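Local coordinates for thymocyte nuclear protein 1 (Leishmania major, PDB 2AR1), which is of unknown function but, as an EVE-domain protein of the PUA clan, probably recognises modified bases in nucleic acids, at residues Y100-A105 with N110-V115; H29-D34 with S42-V47; H20-K25 with M56-V61. All coordinates share one frame; numbering follows the deposited sequence.

Contact 1 of 3, residues Y100-A105 with N110-V115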
# COMPACT_ATOMS: atom_id res chain seq x y z
N TYR A 100 10.39 9.16 -9.96
CA TYR A 100 10.94 7.91 -9.47
C TYR A 100 12.11 7.38 -10.32
O TYR A 100 12.55 6.24 -10.15
CB TYR A 100 9.79 6.88 -9.34
CG TYR A 100 8.56 7.46 -8.70
CD1 TYR A 100 8.64 8.13 -7.48
CD2 TYR A 100 7.32 7.37 -9.31
CE1 TYR A 100 7.51 8.70 -6.90
CE2 TYR A 100 6.20 7.91 -8.72
CZ TYR A 100 6.32 8.59 -7.52
OH TYR A 100 5.21 9.14 -6.94
N PHE A 101 12.66 8.22 -11.19
CA PHE A 101 13.81 7.87 -12.00
C PHE A 101 14.95 7.44 -11.09
O PHE A 101 15.17 8.04 -10.06
CB PHE A 101 14.29 9.05 -12.85
CG PHE A 101 15.49 8.73 -13.71
CD1 PHE A 101 15.46 7.68 -14.59
CD2 PHE A 101 16.66 9.51 -13.63
CE1 PHE A 101 16.57 7.37 -15.38
CE2 PHE A 101 17.75 9.25 -14.42
CZ PHE A 101 17.72 8.15 -15.29
N ASP A 102 15.64 6.38 -11.47
CA ASP A 102 16.85 5.94 -10.76
C ASP A 102 18.00 5.92 -11.76
O ASP A 102 18.03 5.03 -12.62
CB ASP A 102 16.64 4.54 -10.18
CG ASP A 102 17.86 4.00 -9.47
OD1 ASP A 102 18.89 4.71 -9.42
OD2 ASP A 102 17.78 2.89 -8.93
N PRO A 103 18.92 6.92 -11.67
CA PRO A 103 20.06 7.16 -12.58
C PRO A 103 20.93 5.95 -12.82
O PRO A 103 21.67 5.90 -13.80
CB PRO A 103 20.89 8.21 -11.84
CG PRO A 103 19.95 8.91 -10.95
CD PRO A 103 18.82 7.95 -10.63
N LYS A 104 20.84 4.98 -11.92
CA LYS A 104 21.72 3.84 -11.94
C LYS A 104 21.03 2.51 -12.21
O LYS A 104 21.65 1.46 -12.07
CB LYS A 104 22.43 3.77 -10.60
CG LYS A 104 21.58 3.29 -9.45
CD LYS A 104 22.02 3.89 -8.11
CE LYS A 104 21.21 3.29 -6.95
NZ LYS A 104 21.70 3.77 -5.62
N ALA A 105 19.75 2.56 -12.56
CA ALA A 105 19.02 1.36 -12.93
C ALA A 105 19.26 1.12 -14.41
O ALA A 105 19.46 2.07 -15.18
CB ALA A 105 17.50 1.52 -12.66
N ASN A 110 17.72 -3.72 -12.94
CA ASN A 110 16.76 -2.82 -12.30
C ASN A 110 16.41 -3.38 -10.92
O ASN A 110 15.75 -4.41 -10.83
CB ASN A 110 15.51 -2.70 -13.16
CG ASN A 110 14.56 -1.68 -12.63
OD1 ASN A 110 14.74 -1.17 -11.52
ND2 ASN A 110 13.51 -1.37 -13.44
N PRO A 111 16.85 -2.73 -9.83
CA PRO A 111 16.58 -3.33 -8.55
C PRO A 111 15.12 -3.19 -8.13
O PRO A 111 14.63 -3.94 -7.29
CB PRO A 111 17.49 -2.57 -7.61
CG PRO A 111 17.86 -1.31 -8.28
CD PRO A 111 17.56 -1.45 -9.73
N TRP A 112 14.41 -2.24 -8.75
CA TRP A 112 13.07 -1.89 -8.31
C TRP A 112 12.02 -2.82 -8.92
O TRP A 112 12.07 -3.18 -10.12
CB TRP A 112 12.81 -0.40 -8.56
CG TRP A 112 13.84 0.44 -7.92
CD1 TRP A 112 14.73 1.23 -8.55
CD2 TRP A 112 14.14 0.53 -6.52
NE1 TRP A 112 15.57 1.83 -7.62
CE2 TRP A 112 15.19 1.46 -6.37
CE3 TRP A 112 13.56 -0.01 -5.37
CZ2 TRP A 112 15.73 1.83 -5.10
CZ3 TRP A 112 14.10 0.34 -4.11
CH2 TRP A 112 15.17 1.26 -4.00
N LYS A 113 11.10 -3.23 -8.06
CA LYS A 113 10.06 -4.21 -8.41
C LYS A 113 8.71 -3.70 -7.97
O LYS A 113 8.61 -2.88 -7.02
CB LYS A 113 10.34 -5.57 -7.75
CG LYS A 113 11.69 -6.09 -7.98
CD LYS A 113 11.95 -6.42 -9.42
CE LYS A 113 13.29 -7.12 -9.48
NZ LYS A 113 14.16 -6.64 -10.59
N MET A 114 7.64 -4.17 -8.63
CA MET A 114 6.33 -3.74 -8.22
C MET A 114 5.29 -4.79 -8.58
O MET A 114 5.41 -5.50 -9.57
CB MET A 114 5.96 -2.44 -8.90
CG MET A 114 5.81 -2.53 -10.37
SD MET A 114 5.72 -0.97 -11.22
CE MET A 114 5.53 -1.49 -12.93
N VAL A 115 4.25 -4.83 -7.75
CA VAL A 115 3.03 -5.58 -8.01
C VAL A 115 1.99 -4.73 -8.71
O VAL A 115 2.18 -3.52 -8.88
CB VAL A 115 2.42 -6.21 -6.75
CG1 VAL A 115 3.46 -7.13 -6.05
CG2 VAL A 115 2.02 -5.14 -5.74

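Contact 2 of 3, residues H29-D34 with S42-V47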
# COMPACT_ATOMS: atom_id res chain seq x y z
N HIS A 29 -2.37 13.46 -3.32
CA HIS A 29 -2.30 14.48 -4.35
C HIS A 29 -1.54 13.94 -5.58
O HIS A 29 -1.58 14.53 -6.65
CB HIS A 29 -1.64 15.75 -3.82
CG HIS A 29 -0.17 15.61 -3.59
ND1 HIS A 29 0.35 14.71 -2.70
CD2 HIS A 29 0.88 16.27 -4.13
CE1 HIS A 29 1.66 14.83 -2.69
NE2 HIS A 29 2.01 15.76 -3.56
N LYS A 30 -0.87 12.81 -5.41
CA LYS A 30 -0.18 12.10 -6.49
C LYS A 30 -1.03 10.96 -6.97
O LYS A 30 -1.28 10.85 -8.17
CB LYS A 30 1.16 11.54 -6.01
CG LYS A 30 2.29 12.55 -5.93
CD LYS A 30 3.57 11.92 -5.41
CE LYS A 30 4.52 12.98 -4.90
NZ LYS A 30 5.85 12.35 -4.46
N PHE A 31 -1.48 10.12 -6.04
CA PHE A 31 -2.28 8.97 -6.39
C PHE A 31 -3.10 8.55 -5.20
O PHE A 31 -2.57 8.10 -4.18
CB PHE A 31 -1.34 7.85 -6.87
CG PHE A 31 -2.04 6.62 -7.40
CD1 PHE A 31 -2.40 6.54 -8.74
CD2 PHE A 31 -2.34 5.56 -6.59
CE1 PHE A 31 -3.05 5.44 -9.24
CE2 PHE A 31 -2.94 4.41 -7.10
CZ PHE A 31 -3.32 4.37 -8.43
N SER A 32 -4.41 8.77 -5.31
CA SER A 32 -5.32 8.49 -4.22
C SER A 32 -6.12 7.23 -4.45
O SER A 32 -6.11 6.63 -5.53
CB SER A 32 -6.27 9.66 -4.05
OG SER A 32 -7.21 9.67 -5.12
N ILE A 33 -6.89 6.85 -3.44
CA ILE A 33 -7.81 5.72 -3.62
C ILE A 33 -8.78 5.94 -4.83
O ILE A 33 -9.13 5.02 -5.49
CB ILE A 33 -8.61 5.46 -2.33
CG1 ILE A 33 -9.45 4.18 -2.44
CG2 ILE A 33 -9.57 6.66 -2.01
CD1 ILE A 33 -8.68 2.85 -2.69
N ASP A 34 -9.11 7.19 -5.13
CA ASP A 34 -10.03 7.50 -6.25
C ASP A 34 -9.38 7.32 -7.62
O ASP A 34 -10.04 7.02 -8.59
CB ASP A 34 -10.51 8.92 -6.04
CG ASP A 34 -11.32 9.07 -4.78
OD1 ASP A 34 -12.10 8.11 -4.48
OD2 ASP A 34 -11.25 10.14 -4.10
N SER A 42 -3.81 -0.95 -11.16
CA SER A 42 -2.65 -0.12 -11.38
C SER A 42 -1.40 -0.87 -10.91
O SER A 42 -1.46 -1.58 -9.92
CB SER A 42 -2.78 1.17 -10.62
OG SER A 42 -1.57 1.95 -10.62
N PRO A 43 -0.28 -0.70 -11.62
CA PRO A 43 1.00 -1.17 -11.03
C PRO A 43 1.29 -0.31 -9.80
O PRO A 43 0.90 0.82 -9.79
CB PRO A 43 2.01 -0.89 -12.13
CG PRO A 43 1.35 0.08 -13.04
CD PRO A 43 -0.11 -0.04 -12.92
N TRP A 44 2.00 -0.84 -8.81
CA TRP A 44 2.38 -0.04 -7.66
C TRP A 44 3.79 0.51 -7.85
O TRP A 44 4.76 0.01 -7.25
CB TRP A 44 2.22 -0.85 -6.39
CG TRP A 44 2.08 0.03 -5.21
CD1 TRP A 44 3.00 0.27 -4.28
CD2 TRP A 44 0.95 0.83 -4.87
NE1 TRP A 44 2.54 1.16 -3.34
CE2 TRP A 44 1.25 1.51 -3.70
CE3 TRP A 44 -0.32 1.00 -5.46
CZ2 TRP A 44 0.35 2.33 -3.10
CZ3 TRP A 44 -1.19 1.81 -4.87
CH2 TRP A 44 -0.87 2.46 -3.70
N ASP A 45 3.90 1.53 -8.72
CA ASP A 45 5.20 2.06 -9.11
C ASP A 45 5.72 3.06 -8.10
O ASP A 45 5.00 3.56 -7.26
CB ASP A 45 5.14 2.72 -10.49
CG ASP A 45 4.21 3.85 -10.53
OD1 ASP A 45 4.48 4.92 -9.98
OD2 ASP A 45 3.19 3.64 -11.15
N GLY A 46 7.02 3.29 -8.17
CA GLY A 46 7.68 4.38 -7.46
C GLY A 46 8.15 4.13 -6.05
O GLY A 46 8.52 5.09 -5.37
N VAL A 47 8.12 2.88 -5.59
CA VAL A 47 8.65 2.50 -4.29
C VAL A 47 10.17 2.42 -4.40
O VAL A 47 10.67 1.70 -5.22
CB VAL A 47 8.04 1.21 -3.75
CG1 VAL A 47 8.77 0.74 -2.48
CG2 VAL A 47 6.54 1.40 -3.47

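Contact 3 of 3, residues H20-K25 with M56-V61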
# COMPACT_ATOMS: atom_id res chain seq x y z
N HIS A 20 -2.64 -13.13 2.66
CA HIS A 20 -1.90 -12.23 3.56
C HIS A 20 -2.32 -10.77 3.39
O HIS A 20 -3.08 -10.42 2.47
CB HIS A 20 -0.42 -12.44 3.39
CG HIS A 20 -0.03 -13.85 3.66
ND1 HIS A 20 -0.31 -14.49 4.85
CD2 HIS A 20 0.47 -14.80 2.83
CE1 HIS A 20 0.08 -15.76 4.76
NE2 HIS A 20 0.54 -15.97 3.54
N TYR A 21 -1.86 -9.92 4.28
CA TYR A 21 -2.42 -8.58 4.40
C TYR A 21 -1.31 -7.61 4.43
O TYR A 21 -0.25 -7.89 5.08
CB TYR A 21 -3.27 -8.41 5.71
CG TYR A 21 -4.21 -9.63 5.89
CD1 TYR A 21 -3.79 -10.75 6.57
CD2 TYR A 21 -5.55 -9.61 5.45
CE1 TYR A 21 -4.58 -11.87 6.77
CE2 TYR A 21 -6.33 -10.69 5.66
CZ TYR A 21 -5.88 -11.84 6.29
OH TYR A 21 -6.72 -12.96 6.43
N TRP A 22 -1.53 -6.44 3.85
CA TRP A 22 -0.49 -5.37 3.75
C TRP A 22 -1.08 -4.00 3.80
O TRP A 22 -2.28 -3.81 3.53
CB TRP A 22 0.23 -5.49 2.40
CG TRP A 22 0.74 -6.90 2.12
CD1 TRP A 22 0.06 -7.90 1.49
CD2 TRP A 22 2.03 -7.47 2.46
NE1 TRP A 22 0.85 -9.04 1.40
CE2 TRP A 22 2.05 -8.78 1.98
CE3 TRP A 22 3.17 -6.95 3.10
CZ2 TRP A 22 3.14 -9.60 2.15
CZ3 TRP A 22 4.23 -7.74 3.26
CH2 TRP A 22 4.23 -9.07 2.78
N LEU A 23 -0.19 -3.05 4.06
CA LEU A 23 -0.57 -1.67 3.94
C LEU A 23 0.37 -0.99 2.93
O LEU A 23 1.62 -1.06 3.08
CB LEU A 23 -0.50 -1.01 5.34
CG LEU A 23 -0.83 0.45 5.49
CD1 LEU A 23 -1.36 0.83 6.88
CD2 LEU A 23 0.27 1.43 5.09
N LEU A 24 -0.20 -0.22 2.03
CA LEU A 24 0.55 0.50 1.03
C LEU A 24 0.27 1.98 1.22
O LEU A 24 -0.90 2.42 1.21
CB LEU A 24 0.14 0.03 -0.37
CG LEU A 24 0.89 -1.23 -0.83
CD1 LEU A 24 0.81 -2.32 0.21
CD2 LEU A 24 0.29 -1.72 -2.15
N LYS A 25 1.31 2.78 1.36
CA LYS A 25 1.19 4.23 1.53
C LYS A 25 1.23 4.92 0.16
O LYS A 25 2.01 4.51 -0.73
CB LYS A 25 2.35 4.76 2.38
CG LYS A 25 2.29 4.34 3.79
CD LYS A 25 3.26 5.16 4.57
CE LYS A 25 3.88 4.42 5.67
NZ LYS A 25 4.72 5.48 6.38
N MET A 56 7.05 -6.09 -1.30
CA MET A 56 6.33 -6.35 -2.54
C MET A 56 6.70 -7.67 -3.21
O MET A 56 5.83 -8.32 -3.73
CB MET A 56 6.45 -5.20 -3.54
CG MET A 56 5.61 -4.02 -3.15
SD MET A 56 5.35 -2.89 -4.53
CE MET A 56 6.99 -2.19 -4.53
N ARG A 57 7.96 -8.05 -3.14
CA ARG A 57 8.40 -9.38 -3.65
C ARG A 57 7.79 -10.51 -2.82
O ARG A 57 7.68 -11.61 -3.30
CB ARG A 57 9.94 -9.52 -3.66
CG ARG A 57 10.60 -8.54 -4.65
CD ARG A 57 12.15 -8.45 -4.43
NE ARG A 57 12.71 -9.77 -4.52
CZ ARG A 57 13.40 -10.41 -3.58
NH1 ARG A 57 13.68 -9.88 -2.40
NH2 ARG A 57 13.80 -11.64 -3.83
N ALA A 58 7.41 -10.22 -1.58
CA ALA A 58 6.77 -11.22 -0.71
C ALA A 58 5.22 -11.30 -0.89
O ALA A 58 4.59 -12.14 -0.27
CB ALA A 58 7.05 -10.86 0.69
N MET A 59 4.63 -10.39 -1.65
CA MET A 59 3.20 -10.36 -1.80
C MET A 59 2.83 -11.45 -2.76
O MET A 59 3.62 -11.77 -3.63
CB MET A 59 2.73 -9.07 -2.37
CG MET A 59 2.86 -7.93 -1.43
SD MET A 59 2.52 -6.35 -2.14
CE MET A 59 2.79 -5.42 -0.73
N SER A 60 1.63 -12.00 -2.58
CA SER A 60 1.01 -12.99 -3.46
C SER A 60 -0.30 -12.52 -4.04
O SER A 60 -1.03 -11.77 -3.41
CB SER A 60 0.69 -14.27 -2.71
OG SER A 60 1.88 -14.99 -2.33
N VAL A 61 -0.69 -13.14 -5.16
CA VAL A 61 -1.97 -12.75 -5.81
C VAL A 61 -3.07 -13.06 -4.82
O VAL A 61 -3.04 -14.08 -4.15
CB VAL A 61 -2.16 -13.42 -7.19
CG1 VAL A 61 -3.53 -13.07 -7.83
CG2 VAL A 61 -1.05 -13.02 -8.13

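Contact 1 of 3, residues Y100-A105 with N110-V115
Asp102 and Trp112 are joined by the one hydrogen bond that crosses between 100-105 and 110-115, where the long loop after strand 76-89 returns to strand 113-128 of the EVE domain. Each segment carries an Asx turn, and 102-105 is also a type I beta turn. In the cross-segment bond Trp112 NE1 donates to Asp102 OD2 at 2.8 Å. The acceptor lies close to the indole plane, at the ring edge, whereas the N-H meets the carboxylate on its anti side, the two planes being turned 55° against each other. Aspartate suits the place because its two oxygens do different jobs: OD2 takes the indole, while OD1 accepts Lys104 N at 3.2 Å and makes the first Asx turn. With CG anti to its own nitrogen (chi1 178°), the carboxylate is carried across toward the tryptophan. Ala105 N closes the beta turn on Asp102 O at 3.0 Å.

The second Asx turn prepares the other partner. Asn110 OD1 receives Trp112 N at 3.0 Å, from above the amide plane, and Asn110 ND2 is held by Asp90 O. Proline fits between them, since its fixed phi suits the bend and it needs no donor there.

Apolar contact is slight. The small Ala105 CB approaches Pro111 CD at 4.2 Å, and Pro111 CG rests above one face of the Trp112 indole toward its rim. Tyr50 stacks on the same indole and Arg48 makes a cation-pi contact with it, so the ring is gripped by its edge and by its pi surface.

Lys113 adds a charged pair: it forms a salt bridge with Asp89, and its NZ also meets Asn110 O at 2.7 Å, nearly in line with the C=O bond.

Contact 2 of 3, residues H29-D34 with S42-V47
Phe31 and Trp44 both set CG anti to the backbone nitrogen, at chi1 -174° and -158°, and these rotations bring the far ends of two long aromatic side chains together although their backbones stay well apart, with the CA atoms 10.2 Å from each other. The contact joins the N-terminal approach of helix 33-39 to strand 41-43, an outermost strand of the sheet in this EVE domain, and the strand follows directly on the helix.

The closest atoms are Phe31 CE2 and Trp44 CZ3, 3.8 Å apart. The ring planes stand at 83°, and the two side chains approach at a slant. Large flat side chains suit this place, since their reach lets them touch across widely spaced backbones. Phe31 also lies against Leu36 and Gln39 of the helix that follows, 33-39, while Trp44 meets Phe67 with planes near perpendicular and touches Met56, which places its indole in the core. A glycerol, probably from the crystallisation liquor, lies about 4 Å from the Trp44 side chain and may mark a pocket there.

Next to the pair, Ser32 is the N-cap of the helix. Its OG receives Asp34 N in a weak bond of 3.1 Å, and Asp35 OD2 accepts Ser32 N, the reverse half of a capping box. Serine is apt here, having a short side chain that can fold back onto the first turn.

The second serine, Ser42, can lie against the Phe31 ring because its hydroxyl is already engaged. Ser42 OG approaches Phe31 CZ at 3.7 Å without bonding to it, and its hydroxyl proton is spent within its own segment, on Pro43 O at 2.8 Å.

Contact 3 of 3, residues H20-K25 with M56-V61
Trp22 offers one face of its indole to Met59, whose CG stands 3.6 Å above the ring plane, shifted toward the rim. Toward the five-membered ring this is a CH-pi contact, CG lying 3.7 Å from the centroid and 18° off the normal. The sulfur follows as a longer Met-aromatic contact, with Met59 SD 4.6 Å from the same centroid. Farther out on the indole, Trp22 CH2 meets Ala58 CB at 3.9 Å, and Ala58 O approaches CZ2 obliquely. The polar NE1 is not left to this apolar surface: it bonds to Asp63 OD2, which also accepts Ser60 N, so a single carboxylate ties the indole to the turn beyond the helix.

Methionine suits this position because a flexible, unbranched chain can lie along an indole. Its side chain is extended beyond CG, with chi2 172° and chi3 180°, and therefore runs along the same face until CE lies near the root of the indole. There Met59 CE is 3.8 Å from Trp22 CG and equally 3.8 Å from Leu24 CD1, so one methyl bridges two residues of the strand. Trp22 and Leu24 are alternate residues, both with CB directed toward 56-61, while Leu23 between them points away to other neighbours. Alanine at 58 is small enough for the chain to come close to the outer end of the indole, and Met59 N bonds to Met56 O at 3.2 Å.

The contact thus packs the C-terminal end of helix 50-58 on one face of the mixed sheet. Strand 21-26 lies there between strands 64-69 and 151-154, and Met59 also touches Val151, while Leu23, on the other face, packs against Leu143 of helix 142-145.

Overall arrangement
The three contacts belong to one EVE domain and reach the same sheet, their centres lying 15 to 18 Å apart. Contact 2 is nested within the chain loop closed by contact 3, and contact 1 follows both. Segments 110-115 and 42-47 are tied by a probable hydrogen bond between Val115 O and Trp44 N at 2.7 Å. Met56 of contact 3 links to both others: its CE lies 3.6 Å from Val47 CB, and its SD lies 3.9 Å from Met114 CA. Trp44 CZ2 packs on Leu24 CB at 3.6 Å. Through Trp44, Met56 and Val115, contact 2, whose Trp44 side chain is about 4 Å from a bound glycerol, shares its packing with the other two.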